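Local atomic coordinates of enterotoxin-like toxin X (Staphylococcus aureus, PDB entry 5U75), a protein that inhibits phagocytosis and killing by human neutrophils by binding their surface glycoproteins in a sialic acid-dependent manner. Residues P79-T84 against H103-L108; E94-I99 against Y129-H134. One frame throughout, in Å; residues are numbered along the deposited sequence.

Interaction 1: residues P79-T84 against H103-L108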
ATOM      1  N   PRO A  79       6.798  -0.647  10.668  1.00 21.28           N
ATOM      2  CA  PRO A  79       6.059   0.629  10.615  1.00 21.68           C
ATOM      3  C   PRO A  79       4.575   0.396  10.868  1.00 20.91           C
ATOM      4  O   PRO A  79       4.060  -0.621  10.448  1.00 21.10           O
ATOM      5  CB  PRO A  79       6.334   1.140   9.193  1.00 22.94           C
ATOM      6  CG  PRO A  79       6.676  -0.080   8.393  1.00 22.84           C
ATOM      7  CD  PRO A  79       7.345  -1.032   9.349  1.00 22.71           C
ATOM      8  N   LYS A  80       3.920   1.305  11.592  1.00 19.46           N
ATOM      9  CA  LYS A  80       2.497   1.171  11.902  1.00 19.08           C
ATOM     10  C   LYS A  80       1.735   2.182  11.039  1.00 17.30           C
ATOM     11  O   LYS A  80       1.962   3.396  11.116  1.00 17.25           O
ATOM     12  CB  LYS A  80       2.255   1.392  13.399  1.00 20.76           C
ATOM     13  N   ARG A  81       0.897   1.655  10.156  1.00 16.25           N
ATOM     14  CA  ARG A  81       0.115   2.467   9.224  1.00 15.96           C
ATOM     15  C   ARG A  81      -1.237   1.812   9.046  1.00 14.88           C
ATOM     16  O   ARG A  81      -1.397   0.610   9.238  1.00 13.66           O
ATOM     17  CB  ARG A  81       0.811   2.578   7.870  1.00 16.08           C
ATOM     18  CG  ARG A  81       2.139   3.327   7.871  1.00 16.56           C
ATOM     19  CD  ARG A  81       1.978   4.802   8.186  1.00 17.27           C
ATOM     20  NE  ARG A  81       3.229   5.545   8.074  1.00 17.00           N
ATOM     21  CZ  ARG A  81       4.195   5.616   8.999  1.00 18.12           C
ATOM     22  NH1 ARG A  81       4.117   4.959  10.137  1.00 18.87           N
ATOM     23  NH2 ARG A  81       5.279   6.355   8.763  1.00 19.15           N
ATOM     24  N   ASN A  82      -2.234   2.621   8.711  1.00 14.29           N
ATOM     25  CA  ASN A  82      -3.555   2.101   8.442  1.00 14.22           C
ATOM     26  C   ASN A  82      -4.295   3.035   7.502  1.00 14.34           C
ATOM     27  O   ASN A  82      -3.924   4.213   7.368  1.00 13.88           O
ATOM     28  CB  ASN A  82      -4.341   1.854   9.754  1.00 14.44           C
ATOM     29  CG  ASN A  82      -4.492   3.093  10.618  1.00 15.42           C
ATOM     30  OD1 ASN A  82      -5.097   4.081  10.204  1.00 15.83           O
ATOM     31  ND2 ASN A  82      -3.978   3.034  11.838  1.00 15.66           N
ATOM     32  N   ILE A  83      -5.294   2.499   6.821  1.00 13.92           N
ATOM     33  CA  ILE A  83      -6.066   3.288   5.881  1.00 14.29           C
ATOM     34  C   ILE A  83      -7.528   3.269   6.289  1.00 14.59           C
ATOM     35  O   ILE A  83      -8.075   2.236   6.644  1.00 14.12           O
ATOM     36  CB  ILE A  83      -5.830   2.882   4.412  1.00 15.08           C
ATOM     37  CG1 ILE A  83      -6.299   1.447   4.127  1.00 15.21           C
ATOM     38  CG2 ILE A  83      -4.341   3.071   4.079  1.00 14.86           C
ATOM     39  CD1 ILE A  83      -6.102   1.003   2.692  1.00 16.15           C
ATOM     40  N   THR A  84      -8.134   4.448   6.263  1.00 14.68           N
ATOM     41  CA  THR A  84      -9.517   4.630   6.679  1.00 15.10           C
ATOM     42  C   THR A  84     -10.319   4.960   5.428  1.00 15.76           C
ATOM     43  O   THR A  84     -10.078   5.994   4.796  1.00 15.84           O
ATOM     44  CB  THR A  84      -9.641   5.739   7.739  1.00 15.46           C
ATOM     45  OG1 THR A  84      -8.814   5.425   8.873  1.00 15.62           O
ATOM     46  CG2 THR A  84     -11.089   5.865   8.215  1.00 16.19           C
ATOM     47  N   HIS A 103       2.396   2.858   2.386  1.00 15.07           N
ATOM     48  CA  HIS A 103       3.791   2.364   2.481  1.00 15.82           C
ATOM     49  C   HIS A 103       4.833   3.436   2.214  1.00 16.21           C
ATOM     50  O   HIS A 103       5.829   3.545   2.954  1.00 16.55           O
ATOM     51  CB  HIS A 103       4.019   1.164   1.570  1.00 16.07           C
ATOM     52  CG  HIS A 103       3.354  -0.082   2.049  1.00 17.07           C
ATOM     53  ND1 HIS A 103       4.034  -1.080   2.711  1.00 18.04           N
ATOM     54  CD2 HIS A 103       2.064  -0.489   1.988  1.00 17.91           C
ATOM     55  CE1 HIS A 103       3.201  -2.054   3.013  1.00 18.09           C
ATOM     56  NE2 HIS A 103       1.997  -1.722   2.585  1.00 18.53           N
ATOM     57  N   ILE A 104       4.612   4.243   1.175  1.00 16.54           N
ATOM     58  CA  ILE A 104       5.484   5.371   0.885  1.00 17.34           C
ATOM     59  C   ILE A 104       5.627   6.286   2.108  1.00 18.37           C
ATOM     60  O   ILE A 104       6.735   6.811   2.358  1.00 18.15           O
ATOM     61  CB  ILE A 104       5.044   6.147  -0.395  1.00 17.55           C
ATOM     62  CG1 ILE A 104       5.342   5.299  -1.637  1.00 17.76           C
ATOM     63  CG2 ILE A 104       5.740   7.521  -0.485  1.00 19.03           C
ATOM     64  CD1 ILE A 104       4.779   5.842  -2.934  1.00 18.49           C
ATOM     65  N   SER A 105       4.548   6.447   2.891  1.00 17.37           N
ATOM     66  CA  SER A 105       4.597   7.284   4.113  1.00 18.08           C
ATOM     67  C   SER A 105       5.555   6.803   5.214  1.00 19.12           C
ATOM     68  O   SER A 105       5.824   7.572   6.139  1.00 19.71           O
ATOM     69  CB  SER A 105       3.189   7.482   4.724  1.00 18.05           C
ATOM     70  OG  SER A 105       2.754   6.339   5.450  1.00 16.38           O
ATOM     71  N   TYR A 106       6.028   5.547   5.174  1.00 18.75           N
ATOM     72  CA  TYR A 106       7.125   5.132   6.077  1.00 19.17           C
ATOM     73  C   TYR A 106       8.496   5.052   5.398  1.00 20.19           C
ATOM     74  O   TYR A 106       9.494   4.756   6.065  1.00 21.80           O
ATOM     75  CB  TYR A 106       6.821   3.818   6.808  1.00 18.35           C
ATOM     76  CG  TYR A 106       6.740   2.568   5.956  1.00 17.79           C
ATOM     77  CD1 TYR A 106       7.881   2.037   5.320  1.00 17.99           C
ATOM     78  CD2 TYR A 106       5.543   1.874   5.827  1.00 17.26           C
ATOM     79  CE1 TYR A 106       7.802   0.897   4.561  1.00 17.08           C
ATOM     80  CE2 TYR A 106       5.468   0.710   5.077  1.00 17.07           C
ATOM     81  CZ  TYR A 106       6.610   0.239   4.450  1.00 17.38           C
ATOM     82  OH  TYR A 106       6.555  -0.888   3.707  1.00 18.71           O
ATOM     83  N   GLY A 107       8.541   5.250   4.086  1.00 20.81           N
ATOM     84  CA  GLY A 107       9.796   5.211   3.340  1.00 21.02           C
ATOM     85  C   GLY A 107       9.864   4.286   2.143  1.00 21.29           C
ATOM     86  O   GLY A 107      10.899   4.250   1.472  1.00 21.65           O
ATOM     87  N   LEU A 108       8.796   3.541   1.838  1.00 20.44           N
ATOM     88  CA  LEU A 108       8.834   2.665   0.665  1.00 20.01           C
ATOM     89  C   LEU A 108       9.040   3.495  -0.612  1.00 20.07           C
ATOM     90  O   LEU A 108       8.549   4.615  -0.726  1.00 18.66           O
ATOM     91  CB  LEU A 108       7.595   1.767   0.542  1.00 19.86           C
ATOM     92  CG  LEU A 108       7.788   0.552  -0.379  1.00 20.10           C
ATOM     93  CD1 LEU A 108       8.692  -0.505   0.260  1.00 20.16           C
ATOM     94  CD2 LEU A 108       6.462  -0.073  -0.769  1.00 20.77           C
TER
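R81 grips S105 side-on through two of its guanidinium nitrogens, joining strand 75-86, at the edge of the beta-grasp sheet, to the Schellman motif that ends helix 92-104. R81 NE donates to S105 OG at 2.8 Å, a bent bond with an N-H...O angle of 145°. Beside it, R81 NH2 donates to the backbone O of S105 at 2.9 Å along a much straighter N-H (169°). Both acceptors lie close to the guanidinium plane, although NH2 itself stands above the plane of the S105 carbonyl. The R81 chain bends at chi2, folding the group back so that NH1 donates to K80 O at 2.8 Å. All three nitrogens are thus engaged, which fixes the rotation of the guanidinium. S105 OG also bonds to A102 O in the last turn of the helix, so a second-shell carbonyl positions the hydroxyl that receives NE.

Y106 carries the apolar half of the contact. Its CB sits over one face of the guanidinium, toward the rim, and its ring is turned almost perpendicular to that plane. P79 lays CG over a face of the Y106 ring in a CH-pi contact, 3.5 Å from its centroid, while P79 CB reaches CG and CD2 of the ring. Further out, Y70 meets the same ring at an incline, and F156 and L158 of strand 151-160 touch the Y106 side chain.

Chi1 of 67° places Y106 CG between the residue's backbone N and carbonyl carbon, so that the ring folds back over the helix end. The opposite face from the proline therefore lies above H103 O, 3.2 Å from the ring plane, and the phenol oxygen, Y106 OH, hydrogen-bonds H103 ND1 at 2.7 Å in the plane of the imidazole.

Interaction 2: residues E94-I99 against Y129-H134. With SIA (N-acetyl-alpha-neuraminic acid), chain B; GAL (beta-D-galactopyranose), chain C; FUC (alpha-L-fucopyranose), chain D.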
ATOM      1  N   GLU A  94      -7.556   1.285  -7.383  1.00 15.62           N
ATOM      2  CA  GLU A  94      -7.733   2.239  -6.304  0.50 15.90           C
ATOM      3  C   GLU A  94      -7.135   1.754  -4.979  1.00 15.45           C
ATOM      4  O   GLU A  94      -6.416   2.476  -4.308  1.00 15.53           O
ATOM      5  CB  GLU A  94      -9.220   2.489  -6.137  0.50 16.56           C
ATOM      6  CG  GLU A  94      -9.553   3.661  -5.266  0.50 17.09           C
ATOM      7  CD  GLU A  94     -11.021   3.976  -5.344  0.50 18.08           C
ATOM      8  OE1 GLU A  94     -11.507   4.430  -6.402  0.50 16.56           O
ATOM      9  OE2 GLU A  94     -11.681   3.779  -4.310  0.50 19.82           O
ATOM     10  N   LEU A  95      -7.443   0.518  -4.614  1.00 15.30           N
ATOM     11  CA  LEU A  95      -6.972  -0.040  -3.331  1.00 16.16           C
ATOM     12  C   LEU A  95      -5.456  -0.248  -3.328  1.00 15.65           C
ATOM     13  O   LEU A  95      -4.761   0.129  -2.373  1.00 15.20           O
ATOM     14  CB  LEU A  95      -7.716  -1.351  -3.061  1.00 17.55           C
ATOM     15  CG  LEU A  95      -7.695  -1.891  -1.647  1.00 20.94           C
ATOM     16  CD1 LEU A  95      -8.202  -0.840  -0.650  1.00 22.17           C
ATOM     17  CD2 LEU A  95      -8.534  -3.167  -1.591  1.00 21.27           C
ATOM     18  N   ASP A  96      -4.946  -0.836  -4.406  1.00 15.70           N
ATOM     19  CA  ASP A  96      -3.481  -0.899  -4.650  1.00 15.09           C
ATOM     20  C   ASP A  96      -2.814   0.471  -4.484  1.00 15.10           C
ATOM     21  O   ASP A  96      -1.808   0.619  -3.789  1.00 14.96           O
ATOM     22  CB  ASP A  96      -3.215  -1.508  -6.037  1.00 15.78           C
ATOM     23  CG  ASP A  96      -1.758  -1.459  -6.435  1.00 16.57           C
ATOM     24  OD1 ASP A  96      -0.918  -2.192  -5.844  1.00 17.24           O
ATOM     25  OD2 ASP A  96      -1.459  -0.664  -7.344  1.00 16.67           O
ATOM     26  N   HIS A  97      -3.407   1.499  -5.078  1.00 14.20           N
ATOM     27  CA  HIS A  97      -2.865   2.835  -4.977  1.00 13.91           C
ATOM     28  C   HIS A  97      -2.773   3.332  -3.551  1.00 13.68           C
ATOM     29  O   HIS A  97      -1.713   3.761  -3.100  1.00 13.24           O
ATOM     30  CB  HIS A  97      -3.663   3.868  -5.789  1.00 14.49           C
ATOM     31  CG  HIS A  97      -3.050   5.219  -5.728  1.00 15.28           C
ATOM     32  ND1 HIS A  97      -2.016   5.591  -6.555  1.00 15.91           N
ATOM     33  CD2 HIS A  97      -3.217   6.233  -4.848  1.00 15.75           C
ATOM     34  CE1 HIS A  97      -1.609   6.803  -6.225  1.00 16.68           C
ATOM     35  NE2 HIS A  97      -2.316   7.209  -5.182  1.00 16.87           N
ATOM     36  N   ILE A  98      -3.905   3.281  -2.858  1.00 13.37           N
ATOM     37  CA  ILE A  98      -3.987   3.823  -1.501  1.00 13.58           C
ATOM     38  C   ILE A  98      -3.074   3.048  -0.547  1.00 13.59           C
ATOM     39  O   ILE A  98      -2.387   3.642   0.284  1.00 13.53           O
ATOM     40  CB  ILE A  98      -5.452   3.828  -0.997  1.00 13.91           C
ATOM     41  CG1 ILE A  98      -6.291   4.773  -1.877  1.00 14.29           C
ATOM     42  CG2 ILE A  98      -5.520   4.223   0.475  1.00 14.31           C
ATOM     43  CD1 ILE A  98      -7.785   4.662  -1.666  1.00 13.89           C
ATOM     44  N   ILE A  99      -3.048   1.724  -0.695  1.00 13.65           N
ATOM     45  CA  ILE A  99      -2.163   0.904   0.114  1.00 13.63           C
ATOM     46  C   ILE A  99      -0.704   1.280  -0.104  1.00 13.41           C
ATOM     47  O   ILE A  99       0.020   1.485   0.870  1.00 14.02           O
ATOM     48  CB  ILE A  99      -2.386  -0.597  -0.125  1.00 13.59           C
ATOM     49  CG1 ILE A  99      -3.726  -1.001   0.487  1.00 13.44           C
ATOM     50  CG2 ILE A  99      -1.253  -1.431   0.481  1.00 13.96           C
ATOM     51  CD1 ILE A  99      -4.229  -2.348   0.014  1.00 13.58           C
ATOM     52  N   TYR A 129      -5.419 -10.782  -2.388  1.00 16.41           N
ATOM     53  CA  TYR A 129      -4.945 -10.068  -3.556  1.00 15.99           C
ATOM     54  C   TYR A 129      -3.501  -9.696  -3.268  1.00 16.62           C
ATOM     55  O   TYR A 129      -3.216  -8.954  -2.318  1.00 15.91           O
ATOM     56  CB  TYR A 129      -5.778  -8.808  -3.849  1.00 15.09           C
ATOM     57  CG  TYR A 129      -7.257  -9.050  -3.958  1.00 14.59           C
ATOM     58  CD1 TYR A 129      -7.840  -9.399  -5.183  1.00 14.36           C
ATOM     59  CD2 TYR A 129      -8.094  -8.917  -2.841  1.00 14.42           C
ATOM     60  CE1 TYR A 129      -9.204  -9.627  -5.293  1.00 14.26           C
ATOM     61  CE2 TYR A 129      -9.467  -9.115  -2.940  1.00 14.71           C
ATOM     62  CZ  TYR A 129     -10.023  -9.479  -4.168  1.00 14.81           C
ATOM     63  OH  TYR A 129     -11.377  -9.689  -4.253  1.00 15.03           O
ATOM     64  N   THR A 130      -2.595 -10.175  -4.119  1.00 16.33           N
ATOM     65  CA  THR A 130      -1.166 -10.028  -3.906  1.00 16.46           C
ATOM     66  C   THR A 130      -0.582  -8.932  -4.784  1.00 16.36           C
ATOM     67  O   THR A 130      -0.763  -8.935  -5.999  1.00 16.88           O
ATOM     68  CB  THR A 130      -0.406 -11.359  -4.176  1.00 16.51           C
ATOM     69  OG1 THR A 130      -0.975 -12.409  -3.397  1.00 17.14           O
ATOM     70  CG2 THR A 130       1.071 -11.202  -3.857  1.00 17.33           C
ATOM     71  N   LEU A 131       0.106  -8.001  -4.143  1.00 16.67           N
ATOM     72  CA  LEU A 131       0.726  -6.872  -4.766  1.00 16.42           C
ATOM     73  C   LEU A 131       2.235  -7.005  -4.673  1.00 16.75           C
ATOM     74  O   LEU A 131       2.833  -6.753  -3.622  1.00 15.85           O
ATOM     75  CB  LEU A 131       0.278  -5.575  -4.087  1.00 16.74           C
ATOM     76  CG  LEU A 131      -1.223  -5.440  -3.817  1.00 17.30           C
ATOM     77  CD1 LEU A 131      -1.433  -4.130  -3.075  1.00 18.09           C
ATOM     78  CD2 LEU A 131      -2.052  -5.481  -5.091  1.00 17.00           C
ATOM     79  N   GLU A 132       2.852  -7.350  -5.796  1.00 16.88           N
ATOM     80  CA  GLU A 132       4.304  -7.478  -5.854  1.00 17.57           C
ATOM     81  C   GLU A 132       4.958  -6.100  -5.865  1.00 18.40           C
ATOM     82  O   GLU A 132       4.724  -5.305  -6.782  1.00 19.42           O
ATOM     83  CB  GLU A 132       4.703  -8.283  -7.091  1.00 18.52           C
ATOM     84  CG  GLU A 132       4.123  -9.668  -7.141  1.00 19.49           C
ATOM     85  CD  GLU A 132       4.714 -10.486  -8.275  1.00 22.21           C
ATOM     86  OE1 GLU A 132       5.896 -10.856  -8.143  1.00 22.43           O
ATOM     87  OE2 GLU A 132       4.007 -10.740  -9.278  1.00 22.08           O
ATOM     88  N   SER A 133       5.807  -5.820  -4.868  1.00 17.36           N
ATOM     89  CA  SER A 133       6.265  -4.462  -4.619  1.00 17.62           C
ATOM     90  C   SER A 133       7.287  -3.911  -5.592  1.00 17.16           C
ATOM     91  O   SER A 133       7.495  -2.724  -5.646  1.00 17.18           O
ATOM     92  CB  SER A 133       6.814  -4.325  -3.197  1.00 18.44           C
ATOM     93  OG  SER A 133       8.009  -5.081  -3.043  1.00 18.20           O
ATOM     94  N   HIS A 134       7.962  -4.790  -6.324  1.00 19.01           N
ATOM     95  CA  HIS A 134       9.075  -4.396  -7.182  1.00 20.08           C
ATOM     96  C   HIS A 134       8.636  -3.815  -8.539  1.00 21.48           C
ATOM     97  O   HIS A 134       9.480  -3.326  -9.302  1.00 21.75           O
ATOM     98  CB  HIS A 134      10.014  -5.604  -7.395  1.00 19.81           C
ATOM     99  CG  HIS A 134       9.425  -6.698  -8.217  1.00 20.46           C
ATOM    100  ND1 HIS A 134       8.571  -7.653  -7.706  1.00 19.88           N
ATOM    101  CD2 HIS A 134       9.561  -6.984  -9.536  1.00 20.39           C
ATOM    102  CE1 HIS A 134       8.231  -8.492  -8.664  1.00 20.66           C
ATOM    103  NE2 HIS A 134       8.808  -8.096  -9.786  1.00 20.32           N
TER
HETATM  104  C1  SIA B   3      -3.320 -13.160  -6.032  1.00 20.40           C
HETATM  105  C2  SIA B   3      -3.933 -14.093  -7.084  1.00 20.28           C
HETATM  106  C3  SIA B   3      -4.489 -15.383  -6.470  1.00 19.59           C
HETATM  107  C4  SIA B   3      -5.726 -15.112  -5.621  1.00 18.50           C
HETATM  108  C5  SIA B   3      -6.791 -14.294  -6.369  1.00 18.32           C
HETATM  109  C6  SIA B   3      -6.137 -13.061  -6.976  1.00 18.14           C
HETATM  110  C7  SIA B   3      -6.996 -12.161  -7.869  1.00 18.28           C
HETATM  111  C8  SIA B   3      -6.156 -11.071  -8.522  1.00 17.09           C
HETATM  112  C9  SIA B   3      -7.033  -9.968  -9.097  1.00 16.96           C
HETATM  113  C10 SIA B   3      -9.128 -13.794  -5.873  1.00 19.26           C
HETATM  114  C11 SIA B   3     -10.116 -13.385  -4.834  1.00 18.70           C
HETATM  115  N5  SIA B   3      -7.857 -13.916  -5.456  1.00 17.55           N
HETATM  116  O1A SIA B   3      -2.724 -13.664  -5.059  1.00 20.55           O
HETATM  117  O1B SIA B   3      -3.402 -11.907  -6.201  1.00 18.83           O
HETATM  118  O4  SIA B   3      -6.344 -16.311  -5.164  1.00 18.63           O
HETATM  119  O6  SIA B   3      -5.012 -13.420  -7.775  1.00 19.74           O
HETATM  120  O7  SIA B   3      -7.708 -12.943  -8.850  1.00 17.26           O
HETATM  121  O8  SIA B   3      -5.282 -10.454  -7.566  1.00 17.93           O
HETATM  122  O9  SIA B   3      -6.255  -9.196 -10.000  1.00 16.50           O
HETATM  123  O10 SIA B   3      -9.479 -13.973  -7.044  1.00 19.42           O
HETATM  124  C1  GAL C   2      -1.562 -12.607 -11.070  1.00 23.65           C
HETATM  125  C2  GAL C   2      -2.203 -13.710 -10.245  1.00 22.83           C
HETATM  126  C3  GAL C   2      -2.365 -13.271  -8.788  1.00 21.42           C
HETATM  127  C4  GAL C   2      -1.006 -12.804  -8.256  1.00 21.77           C
HETATM  128  C5  GAL C   2      -0.407 -11.716  -9.135  1.00 21.68           C
HETATM  129  C6  GAL C   2       0.952 -11.290  -8.600  1.00 20.67           C
HETATM  130  O2  GAL C   2      -3.462 -14.085 -10.795  1.00 21.57           O
HETATM  131  O3  GAL C   2      -2.897 -14.372  -8.031  1.00 20.52           O
HETATM  132  O4  GAL C   2      -0.150 -13.939  -8.173  1.00 22.03           O
HETATM  133  O5  GAL C   2      -0.317 -12.163 -10.492  1.00 23.79           O
HETATM  134  O6  GAL C   2       1.538 -10.244  -9.377  1.00 19.60           O
HETATM  135  C1  FUC D   4       2.368 -13.492 -13.364  1.00 30.22           C
HETATM  136  C2  FUC D   4       3.575 -13.177 -12.483  1.00 30.23           C
HETATM  137  C3  FUC D   4       3.230 -13.349 -11.010  1.00 30.16           C
HETATM  138  C4  FUC D   4       2.694 -14.744 -10.759  1.00 31.25           C
HETATM  139  C5  FUC D   4       1.477 -14.964 -11.648  1.00 29.59           C
HETATM  140  C6  FUC D   4       0.867 -16.345 -11.484  1.00 29.11           C
HETATM  141  O2  FUC D   4       3.996 -11.830 -12.679  1.00 32.86           O
HETATM  142  O3  FUC D   4       4.394 -13.080 -10.222  1.00 29.80           O
HETATM  143  O4  FUC D   4       3.730 -15.696 -11.040  1.00 32.96           O
HETATM  144  O5  FUC D   4       1.807 -14.759 -13.022  1.00 28.47           O
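A carboxylate oxygen pressed against a leucine is the odd feature here: OD1 of D96 rests 3.4 Å from CD1 of L131 and 3.6 Å from its CD2, with no hydrogen bond joining the two segments. The aspartate is nonetheless well satisfied in this buried setting. OD1 forms a salt bridge with R100 NE one helical turn further on, and OD2 bonds to Y35 OH, so the arginine probably favours the ionised form. A chi1 of 173°, with CG trans to the amide nitrogen, carries the D96 carboxylate out to the leucine, and the D96 and L131 side chains run alongside one another, pointing opposite ways. The other contact is looser, I99 CG2 approaching L131 CD1 at 4.5 Å.

L131 points toward the helix from strand 128-132 of the beta-grasp sheet, whereas T130 and E132 on either side of it in sequence bind the glycan. Y129-H134 lies at the start of the region inferred to be the sialic acid-binding motif. The sialic acid carboxylate is held by both backbone and side chain of one residue: T130 N donates to SIA O1B at 2.8 Å along a nearly straight N-H (166°), and T130 OG1 donates to SIA O1A at 2.7 Å. R141 NH2 joins T130 O to the same sugar. E132, extended beyond CG, receives two sugar hydroxyls on one oxygen, OE2, from GAL O6 at 2.5 Å and from FUC O3 at 2.6 Å. Q138 and K135 add bonds to galactose and fucose, respectively, and Y129 brings a ring edge to SIA O8.

The helix lies across the sheet here, with L95 and I99 resting on I121 of the adjoining strand 118-123 and reaching I151 and V154, respectively, of strand 151-160.

In the fold
From the N terminus, the chain first supplies P79-T84 on strand 75-86, then enters helix 92-104 with E94-I99, leaves it through H103-L108, and later runs along strand 128-132 with Y129-H134. Interaction 1 closes a loop from strand 75-86 to the end of the helix; interaction 2 closes a longer one from within the helix to strand 128-132. Their segments alternate, so the two loops cross. The helix is thereby tied to both outermost strands of the beta-grasp sheet. The segments of the two contacts meet between helix and sheet, where I83 CD1 packs 3.8 Å from I99 CG1 and also against I98, while interaction 2 extends outward to the glycan site.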